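Local coordinates for sensor protein (Rhodopseudomonas palustris, PDB 2OOL), which senses light through a bound biliverdin chromophore as the sensor part of a bacteriophytochrome, and probably relays the signal as a histidine kinase, at residues A[216-219]-A[220-223]. Sequence-based numbering, arbitrary orientation.
Sequences DIPA and QSRA. With LBV (3-[2-[(Z)-[3-(2-carboxyethyl)-5-[(Z)-(4-ethenyl-3-methyl-5-oxidanylidene-pyrrol-2-ylidene)methyl]-4-methyl-pyrrol-1-ium -2-ylidene]methyl]-5-[(Z)-[(3E)-3-ethylidene-4-methyl-5-oxidanylidene-pyrrolidin-2-ylidene]methyl]-4-methyl-1H-pyrrol-3- yl]propanoic acid), chain C.
The R222 guanidinium lies with one face over the backbone of P218 and A219. A219 CA sits 3.6 Å above its plane, displaced from the centre of the group. I217 O approaches obliquely, 32° out of that plane, and accepts a hydrogen bond from R222 NE (2.9 Å). The bond is bent at the hydrogen, with an angle of 133°, although NE lies almost straight out from the carbonyl. The arginine chain bends at chi3 (-101°), which turns NE back toward this carbonyl, and its CG packs on I217 CG2. W191 adds a cation-pi contact. Shortening this arginine to an alanine would probably leave I217 O without its side-chain donor and W191 without its cation-pi partner. P218 is the N-cap residue, and its O accepts R222 N at 3.0 Å, while A223 N bonds to A219 O; these bonds make the first helical turn. The bent Q220 chain brings OE1 back against P218 CB, where it accepts a hydrogen bond from S221 N (3.1 Å), the donor standing above the amide carbonyl plane rather than on a lone pair. Q220 NE2 bonds to C28 O and E31 O.

The same turn borders the biliverdin. D216 O accepts hydrogen bonds from LBV N_B (3.2 Å) and, more weakly, from N_C, so one carbonyl serves two pyrrole nitrogens, as the aspartate carbonyl of the Asp-Ile-Pro motif does in other phytochromes. I217 CG1, P218 CD and S221 OG also touch the chromophore; S221 OG is buried with no hydrogen-bond partner in the model. In the GAF domain this turn links strand 211-212 to helix 219-227, with I217 resting on strands 181-187 and 291-300 and P218 on the loop at C28 and D29.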
loop_
_atom_site.group_PDB
_atom_site.type_symbol
_atom_site.label_atom_id
_atom_site.label_comp_id
_atom_site.label_asym_id
_atom_site.label_seq_id
_atom_site.Cartn_x
_atom_site.Cartn_y
_atom_site.Cartn_z
ATOM N N ASP A 216 12.139 14.273 28.110
ATOM C CA ASP A 216 11.698 14.821 26.829
ATOM C C ASP A 216 10.419 14.160 26.309
ATOM O O ASP A 216 9.714 14.774 25.521
ATOM C CB ASP A 216 12.787 14.705 25.780
ATOM C CG ASP A 216 13.920 15.705 25.985
ATOM O OD1 ASP A 216 13.950 16.400 27.035
ATOM O OD2 ASP A 216 14.797 15.789 25.087
ATOM N N ILE A 217 10.154 12.917 26.715
ATOM C CA ILE A 217 8.896 12.228 26.399
ATOM C C ILE A 217 8.411 11.605 27.716
ATOM O O ILE A 217 8.602 10.411 27.939
ATOM C CB ILE A 217 9.047 11.134 25.308
ATOM C CG1 ILE A 217 9.843 11.661 24.094
ATOM C CG2 ILE A 217 7.677 10.650 24.863
ATOM C CD1 ILE A 217 10.027 10.646 22.932
ATOM N N PRO A 218 7.775 12.420 28.589
ATOM C CA PRO A 218 7.473 12.035 29.961
ATOM C C PRO A 218 6.471 10.903 30.051
ATOM O O PRO A 218 5.922 10.447 29.031
ATOM C CB PRO A 218 6.962 13.323 30.582
ATOM C CG PRO A 218 6.436 14.099 29.422
ATOM C CD PRO A 218 7.297 13.777 28.294
ATOM N N ALA A 219 6.274 10.427 31.273
ATOM C CA ALA A 219 5.584 9.156 31.546
ATOM C C ALA A 219 4.146 9.097 31.063
ATOM O O ALA A 219 3.679 8.050 30.609
ATOM C CB ALA A 219 5.668 8.769 33.087
ATOM N N GLN A 220 3.402 10.184 31.197
ATOM C CA GLN A 220 1.979 10.147 30.787
ATOM C C GLN A 220 1.888 10.146 29.241
ATOM O O GLN A 220 0.997 9.544 28.641
ATOM C CB GLN A 220 1.180 11.273 31.461
ATOM C CG GLN A 220 1.206 12.626 30.770
ATOM C CD GLN A 220 2.498 13.398 30.959
ATOM O OE1 GLN A 220 3.568 12.827 30.908
ATOM N NE2 GLN A 220 2.393 14.700 31.208
ATOM N N SER A 221 2.832 10.815 28.602
ATOM C CA SER A 221 2.927 10.845 27.123
ATOM C C SER A 221 3.227 9.468 26.600
ATOM O O SER A 221 2.612 9.001 25.664
ATOM C CB SER A 221 4.049 11.802 26.671
ATOM O OG SER A 221 3.866 13.072 27.298
ATOM N N ARG A 222 4.202 8.814 27.208
ATOM C CA ARG A 222 4.573 7.452 26.806
ATOM C C ARG A 222 3.469 6.446 26.999
ATOM O O ARG A 222 3.289 5.591 26.139
ATOM C CB ARG A 222 5.763 6.989 27.573
ATOM C CG ARG A 222 6.995 7.530 27.064
ATOM C CD ARG A 222 8.155 6.846 27.662
ATOM N NE ARG A 222 8.732 7.664 28.720
ATOM C CZ ARG A 222 8.670 7.412 30.000
ATOM N NH1 ARG A 222 8.021 6.334 30.462
ATOM N NH2 ARG A 222 9.262 8.259 30.823
ATOM N N ALA A 223 2.765 6.509 28.135
ATOM C CA ALA A 223 1.513 5.713 28.348
ATOM C C ALA A 223 0.466 5.964 27.219
ATOM O O ALA A 223 -0.064 5.015 26.611
ATOM C CB ALA A 223 0.880 5.999 29.800
HETATM C C1A LBV C . 10.341 18.449 27.404
HETATM C C1B LBV C . 6.364 16.660 26.546
HETATM O O1B LBV C . 0.351 16.446 24.159
HETATM C C1C LBV C . 7.072 14.506 22.614
HETATM O O1C LBV C . 6.007 13.631 17.600
HETATM C C1D LBV C . 11.424 14.233 20.763
HETATM C C2A LBV C . 10.179 18.788 28.865
HETATM C C2B LBV C . 4.994 16.365 26.545
HETATM O O2B LBV C . 0.984 14.655 23.045
HETATM C C2C LBV C . 6.998 13.786 21.403
HETATM O O2C LBV C . 6.452 15.704 18.234
HETATM C C2D LBV C . 12.776 13.873 20.942
HETATM C C3A LBV C . 8.733 18.287 29.036
HETATM C C3B LBV C . 4.699 15.679 25.369
HETATM C C3C LBV C . 8.300 13.630 20.955
HETATM C C3D LBV C . 13.324 13.802 19.680
HETATM C C4A LBV C . 8.263 17.760 27.802
HETATM C C4B LBV C . 5.927 15.512 24.664
HETATM C C4C LBV C . 9.156 14.277 21.863
HETATM C C4D LBV C . 12.306 14.126 18.772
HETATM C CAA LBV C . 7.969 18.314 30.225
HETATM C CAB LBV C . 3.302 15.197 24.947
HETATM C CAC LBV C . 5.788 13.226 20.620
HETATM C CAD LBV C . 14.640 13.505 19.420
HETATM C CBA LBV C . 8.404 18.796 31.650
HETATM C CBB LBV C . 2.675 16.098 23.902
HETATM C CBC LBV C . 5.151 14.332 19.720
HETATM C CBD LBV C . 15.164 13.422 18.135
HETATM C CGB LBV C . 1.206 15.687 23.683
HETATM C CGC LBV C . 5.933 14.584 18.391
HETATM C CHB LBV C . 6.952 17.266 27.665
HETATM C CHC LBV C . 5.948 14.849 23.399
HETATM C CHD LBV C . 10.550 14.380 21.832
HETATM C CMA LBV C . 10.276 20.313 29.028
HETATM C CMB LBV C . 3.972 16.761 27.635
HETATM C CMC LBV C . 8.632 12.862 19.658
HETATM C CMD LBV C . 13.543 13.584 22.251
HETATM N N_A LBV C . 9.234 17.876 26.889
HETATM O O_A LBV C . 11.360 18.662 26.753
HETATM N N_B LBV C . 6.860 16.113 25.423
HETATM N N_C LBV C . 8.371 14.779 22.818
HETATM N N_D LBV C . 11.203 14.389 19.470
HETATM O O_D LBV C . 12.368 14.183 17.532
#